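Local coordinates for D-glyceraldehyde dehydrogenase (NADP(+)) (Thermoplasma acidophilum, PDB 5IZD), which oxidises D-glyceraldehyde to glycerate with NADP as the electron acceptor, a step of the non-phosphorylated Entner-Doudoroff pathway, at residues N240-A252 with T453-Y467. Sequence-based numbering, arbitrary orientation.
Sequences NMAKLILELGGKA and TGQAGEGSKYGISEY
Lys243 grips Glu466 twice, at the side chain and at the backbone: NZ forms a salt bridge to OE1 of Glu466 at 2.8 Å and bonds to the carbonyl O of the same residue, in its plane and on a lone pair. OE1 is met on its anti side, while OE2 of Glu466 goes to the hydroxyl of Tyr446. A methionine in place of Lys243 would probably leave the Glu466 carboxylate without its countercharge and its carbonyl without this donor. This tie lies in the cofactor-binding domain of the aldehyde dehydrogenase fold, where strand 243-247, parallel to 220-224, takes the short strand 454-455 antiparallel on its other edge. Leu246 and Gln455 form the hydrogen-bonded pair, each N bonding to the other's O at 2.9 Å; just past the strand, Leu248 N makes a more bent bond to Thr453 O. Gly454 puts CA 3.3 Å from Leu246 O; a CB there would clash with that oxygen. Leu246 and Gln455 lie side by side on one face of the sheet, CD1 of Leu246 against CG of Gln455. The Gln455 chain then bends at chi2 (-65°), and its NE2 bonds to Ala242 O of the second subunit, which ties the strand pair to that neighbour. Beyond the ladder, with CG1 of Ile245 anti to the carbonyl carbon (chi1 -57°) and the chain extended beyond it, CD1 comes over one face of the Tyr467 ring, a CH-pi contact 3.8 Å from the centroid, and touches CB of Glu466. Its other branch, CG2, packs on CG of Glu458. Glu247, the predicted proton acceptor, bonds through OE1 to Gly249 N; Glu458 pairs through OE1 with Lys158. One water joins the two carboxylates, donating to OE2 of Glu247 at 3.0 Å and to OE2 of Glu458 at 2.8 Å.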
loop_
_atom_site.group_PDB
_atom_site.type_symbol
_atom_site.label_atom_id
_atom_site.label_comp_id
_atom_site.label_asym_id
_atom_site.label_seq_id
_atom_site.Cartn_x
_atom_site.Cartn_y
_atom_site.Cartn_z
ATOM N N ASN A 240 -28.205 13.637 2.215
ATOM C CA ASN A 240 -27.108 13.862 3.148
ATOM C C ASN A 240 -25.755 13.514 2.550
ATOM O O ASN A 240 -24.763 13.631 3.232
ATOM C CB ASN A 240 -27.343 13.063 4.451
ATOM C CG ASN A 240 -27.633 11.580 4.195
ATOM O OD1 ASN A 240 -27.294 11.046 3.135
ATOM N ND2 ASN A 240 -28.289 10.910 5.167
ATOM N N MET A 241 -25.726 13.064 1.304
ATOM C CA MET A 241 -24.505 12.588 0.667
ATOM C C MET A 241 -23.779 11.532 1.488
ATOM O O MET A 241 -22.554 11.445 1.442
ATOM C CB MET A 241 -23.558 13.773 0.320
ATOM C CG MET A 241 -24.043 14.550 -0.869
ATOM S SD MET A 241 -23.684 13.645 -2.393
ATOM C CE MET A 241 -25.036 14.279 -3.373
ATOM N N ALA A 242 -24.531 10.681 2.178
ATOM C CA ALA A 242 -23.896 9.598 2.887
ATOM C C ALA A 242 -23.031 8.762 1.928
ATOM O O ALA A 242 -23.371 8.600 0.756
ATOM C CB ALA A 242 -24.912 8.730 3.619
ATOM N N LYS A 243 -21.882 8.310 2.425
ATOM C CA LYS A 243 -21.118 7.277 1.820
ATOM C C LYS A 243 -21.940 5.984 1.824
ATOM O O LYS A 243 -22.546 5.591 2.869
ATOM C CB LYS A 243 -19.796 7.128 2.586
ATOM C CG LYS A 243 -18.971 5.853 2.380
ATOM C CD LYS A 243 -18.626 5.610 0.978
ATOM C CE LYS A 243 -17.846 4.306 0.848
ATOM N NZ LYS A 243 -16.482 4.404 1.375
ATOM N N LEU A 244 -22.023 5.356 0.645
ATOM C CA LEU A 244 -22.813 4.126 0.464
ATOM C C LEU A 244 -21.937 2.883 0.290
ATOM O O LEU A 244 -20.931 2.880 -0.505
ATOM C CB LEU A 244 -23.729 4.297 -0.725
ATOM C CG LEU A 244 -24.785 5.407 -0.552
ATOM C CD1 LEU A 244 -25.811 5.348 -1.674
ATOM C CD2 LEU A 244 -25.526 5.391 0.768
ATOM N N ILE A 245 -22.254 1.840 1.069
ATOM C CA ILE A 245 -21.698 0.501 0.859
ATOM C C ILE A 245 -22.922 -0.373 0.705
ATOM O O ILE A 245 -23.680 -0.540 1.707
ATOM C CB ILE A 245 -20.851 -0.008 2.025
ATOM C CG1 ILE A 245 -19.670 0.930 2.377
ATOM C CG2 ILE A 245 -20.367 -1.438 1.721
ATOM C CD1 ILE A 245 -19.012 0.620 3.732
ATOM N N LEU A 246 -23.199 -0.801 -0.525
ATOM C CA LEU A 246 -24.432 -1.506 -0.891
ATOM C C LEU A 246 -24.043 -2.748 -1.656
ATOM O O LEU A 246 -23.293 -2.660 -2.675
ATOM C CB LEU A 246 -25.328 -0.705 -1.837
ATOM C CG LEU A 246 -25.721 0.706 -1.425
ATOM C CD1 LEU A 246 -26.526 1.376 -2.539
ATOM C CD2 LEU A 246 -26.465 0.681 -0.117
ATOM N N GLU A 247 -24.610 -3.866 -1.237
ATOM C CA GLU A 247 -24.473 -5.117 -1.936
ATOM C C GLU A 247 -25.845 -5.726 -2.219
ATOM O O GLU A 247 -26.584 -6.003 -1.272
ATOM C CB GLU A 247 -23.594 -6.049 -1.114
ATOM C CG GLU A 247 -23.132 -7.266 -1.944
ATOM C CD GLU A 247 -23.865 -8.559 -1.645
ATOM O OE1 GLU A 247 -24.826 -8.892 -2.375
ATOM O OE2 GLU A 247 -23.463 -9.255 -0.662
ATOM N N LEU A 248 -26.176 -5.875 -3.520
ATOM C CA LEU A 248 -27.523 -6.003 -4.000
ATOM C C LEU A 248 -27.790 -7.355 -4.713
ATOM O O LEU A 248 -28.671 -7.445 -5.557
ATOM C CB LEU A 248 -27.934 -4.809 -4.860
ATOM C CG LEU A 248 -27.687 -3.462 -4.213
ATOM C CD1 LEU A 248 -28.062 -2.305 -5.146
ATOM C CD2 LEU A 248 -28.432 -3.327 -2.913
ATOM N N GLY A 249 -26.955 -8.362 -4.400
ATOM C CA GLY A 249 -27.210 -9.720 -4.918
ATOM C C GLY A 249 -26.686 -9.812 -6.356
ATOM O O GLY A 249 -25.854 -8.971 -6.742
ATOM N N GLY A 250 -27.168 -10.795 -7.127
ATOM C CA GLY A 250 -26.579 -11.106 -8.417
ATOM C C GLY A 250 -27.253 -12.159 -9.229
ATOM O O GLY A 250 -28.336 -12.613 -8.895
ATOM N N LYS A 251 -26.595 -12.545 -10.340
ATOM C CA LYS A 251 -27.141 -13.591 -11.171
ATOM C C LYS A 251 -26.012 -14.389 -11.714
ATOM O O LYS A 251 -25.738 -14.365 -12.914
ATOM C CB LYS A 251 -28.024 -12.968 -12.241
ATOM C CG LYS A 251 -28.770 -13.948 -13.154
ATOM C CD LYS A 251 -30.194 -14.224 -12.634
ATOM C CE LYS A 251 -30.856 -15.365 -13.390
ATOM N NZ LYS A 251 -31.925 -15.927 -12.540
ATOM N N ALA A 252 -25.389 -15.130 -10.819
ATOM C CA ALA A 252 -24.128 -15.759 -11.093
ATOM C C ALA A 252 -24.197 -16.823 -12.188
ATOM O O ALA A 252 -24.965 -17.795 -12.050
ATOM C CB ALA A 252 -23.579 -16.374 -9.821
ATOM N N THR A 453 -24.752 -4.456 -8.988
ATOM C CA THR A 453 -24.362 -5.074 -7.755
ATOM C C THR A 453 -24.409 -4.077 -6.581
ATOM O O THR A 453 -24.712 -4.453 -5.467
ATOM C CB THR A 453 -22.933 -5.672 -7.804
ATOM O OG1 THR A 453 -22.786 -6.625 -8.892
ATOM C CG2 THR A 453 -22.590 -6.358 -6.437
ATOM N N GLY A 454 -24.005 -2.828 -6.803
ATOM C CA GLY A 454 -24.220 -1.823 -5.773
ATOM C C GLY A 454 -23.101 -0.812 -5.722
ATOM O O GLY A 454 -22.790 -0.200 -6.742
ATOM N N GLN A 455 -22.559 -0.585 -4.544
ATOM C CA GLN A 455 -21.594 0.501 -4.313
ATOM C C GLN A 455 -20.570 -0.067 -3.343
ATOM O O GLN A 455 -20.916 -0.717 -2.335
ATOM C CB GLN A 455 -22.261 1.761 -3.715
ATOM C CG GLN A 455 -23.339 2.464 -4.576
ATOM C CD GLN A 455 -22.781 3.064 -5.881
ATOM O OE1 GLN A 455 -21.608 3.269 -5.980
ATOM N NE2 GLN A 455 -23.588 3.227 -6.880
ATOM N N ALA A 456 -19.316 0.215 -3.668
ATOM C CA ALA A 456 -18.170 -0.101 -2.880
ATOM C C ALA A 456 -18.086 -1.623 -2.676
ATOM O O ALA A 456 -18.422 -2.362 -3.589
ATOM C CB ALA A 456 -18.175 0.686 -1.604
ATOM N N GLY A 457 -17.650 -2.101 -1.512
ATOM C CA GLY A 457 -17.502 -3.525 -1.263
ATOM C C GLY A 457 -17.152 -3.736 0.202
ATOM O O GLY A 457 -16.978 -2.748 0.925
ATOM N N GLU A 458 -17.031 -5.006 0.594
ATOM C CA GLU A 458 -16.750 -5.449 1.962
ATOM C C GLU A 458 -15.729 -6.584 2.045
ATOM O O GLU A 458 -15.710 -7.488 1.222
ATOM C CB GLU A 458 -18.040 -5.905 2.619
ATOM C CG GLU A 458 -19.069 -4.809 2.706
ATOM C CD GLU A 458 -20.459 -5.324 3.149
ATOM O OE1 GLU A 458 -20.947 -5.038 4.304
ATOM O OE2 GLU A 458 -21.044 -6.031 2.284
ATOM N N GLY A 459 -14.889 -6.534 3.050
ATOM C CA GLY A 459 -13.830 -7.461 3.186
ATOM C C GLY A 459 -12.541 -6.964 2.595
ATOM O O GLY A 459 -12.515 -6.110 1.709
ATOM N N SER A 460 -11.453 -7.556 3.051
ATOM C CA SER A 460 -10.093 -7.130 2.721
ATOM C C SER A 460 -9.731 -5.791 3.346
ATOM O O SER A 460 -10.541 -5.086 3.913
ATOM C CB SER A 460 -9.817 -7.123 1.187
ATOM O OG SER A 460 -10.122 -5.867 0.561
ATOM N N LYS A 461 -8.461 -5.446 3.215
ATOM C CA LYS A 461 -7.993 -4.082 3.512
ATOM C C LYS A 461 -8.904 -3.015 2.900
ATOM O O LYS A 461 -9.217 -2.012 3.537
ATOM C CB LYS A 461 -6.566 -3.896 2.933
ATOM C CG LYS A 461 -5.871 -2.555 3.251
ATOM C CD LYS A 461 -4.484 -2.392 2.554
ATOM C CE LYS A 461 -4.422 -3.135 1.229
ATOM N NZ LYS A 461 -3.117 -2.970 0.477
ATOM N N TYR A 462 -9.293 -3.218 1.652
ATOM C CA TYR A 462 -10.091 -2.230 0.977
ATOM C C TYR A 462 -11.497 -2.123 1.577
ATOM O O TYR A 462 -12.064 -1.065 1.576
ATOM C CB TYR A 462 -10.193 -2.540 -0.527
ATOM C CG TYR A 462 -8.831 -2.438 -1.221
ATOM C CD1 TYR A 462 -8.306 -1.213 -1.596
ATOM C CD2 TYR A 462 -8.085 -3.569 -1.490
ATOM C CE1 TYR A 462 -6.988 -1.118 -2.195
ATOM C CE2 TYR A 462 -6.818 -3.487 -2.100
ATOM C CZ TYR A 462 -6.275 -2.267 -2.440
ATOM O OH TYR A 462 -5.023 -2.223 -3.107
ATOM N N GLY A 463 -12.060 -3.228 2.014
ATOM C CA GLY A 463 -13.426 -3.235 2.609
ATOM C C GLY A 463 -13.500 -2.489 3.932
ATOM O O GLY A 463 -14.332 -1.613 4.114
ATOM N N ILE A 464 -12.602 -2.799 4.832
ATOM C CA ILE A 464 -12.540 -2.118 6.087
ATOM C C ILE A 464 -12.205 -0.633 5.838
ATOM O O ILE A 464 -12.783 0.217 6.467
ATOM C CB ILE A 464 -11.631 -2.830 7.104
ATOM C CG1 ILE A 464 -11.702 -2.153 8.468
ATOM C CG2 ILE A 464 -10.208 -2.950 6.592
ATOM C CD1 ILE A 464 -11.154 -2.942 9.618
ATOM N N SER A 465 -11.322 -0.343 4.877
ATOM C CA SER A 465 -10.973 1.060 4.527
ATOM C C SER A 465 -12.181 1.882 4.011
ATOM O O SER A 465 -12.172 3.084 4.119
ATOM C CB SER A 465 -9.752 1.117 3.573
ATOM O OG SER A 465 -8.668 0.544 4.264
ATOM N N GLU A 466 -13.291 1.212 3.617
ATOM C CA GLU A 466 -14.504 1.917 3.214
ATOM C C GLU A 466 -15.131 2.651 4.379
ATOM O O GLU A 466 -15.917 3.581 4.156
ATOM C CB GLU A 466 -15.572 0.994 2.573
ATOM C CG GLU A 466 -15.146 0.292 1.274
ATOM C CD GLU A 466 -14.937 1.189 0.033
ATOM O OE1 GLU A 466 -14.996 2.450 0.101
ATOM O OE2 GLU A 466 -14.701 0.594 -1.054
ATOM N N TYR A 467 -14.799 2.256 5.601
ATOM C CA TYR A 467 -15.345 2.919 6.798
ATOM C C TYR A 467 -14.469 4.053 7.379
ATOM O O TYR A 467 -14.784 4.650 8.431
ATOM C CB TYR A 467 -15.588 1.861 7.872
ATOM C CG TYR A 467 -16.664 0.855 7.497
ATOM C CD1 TYR A 467 -18.003 1.109 7.785
ATOM C CD2 TYR A 467 -16.352 -0.364 6.852
ATOM C CE1 TYR A 467 -19.006 0.170 7.486
ATOM C CE2 TYR A 467 -17.354 -1.292 6.529
ATOM C CZ TYR A 467 -18.670 -1.030 6.864
ATOM O OH TYR A 467 -19.664 -1.922 6.522
HETATM O O HOH W 1 -21.041 -4.117 -3.758
HETATM O O HOH W 2 -22.713 -8.268 2.048
HETATM O O HOH W 3 -24.974 -7.855 -9.291
#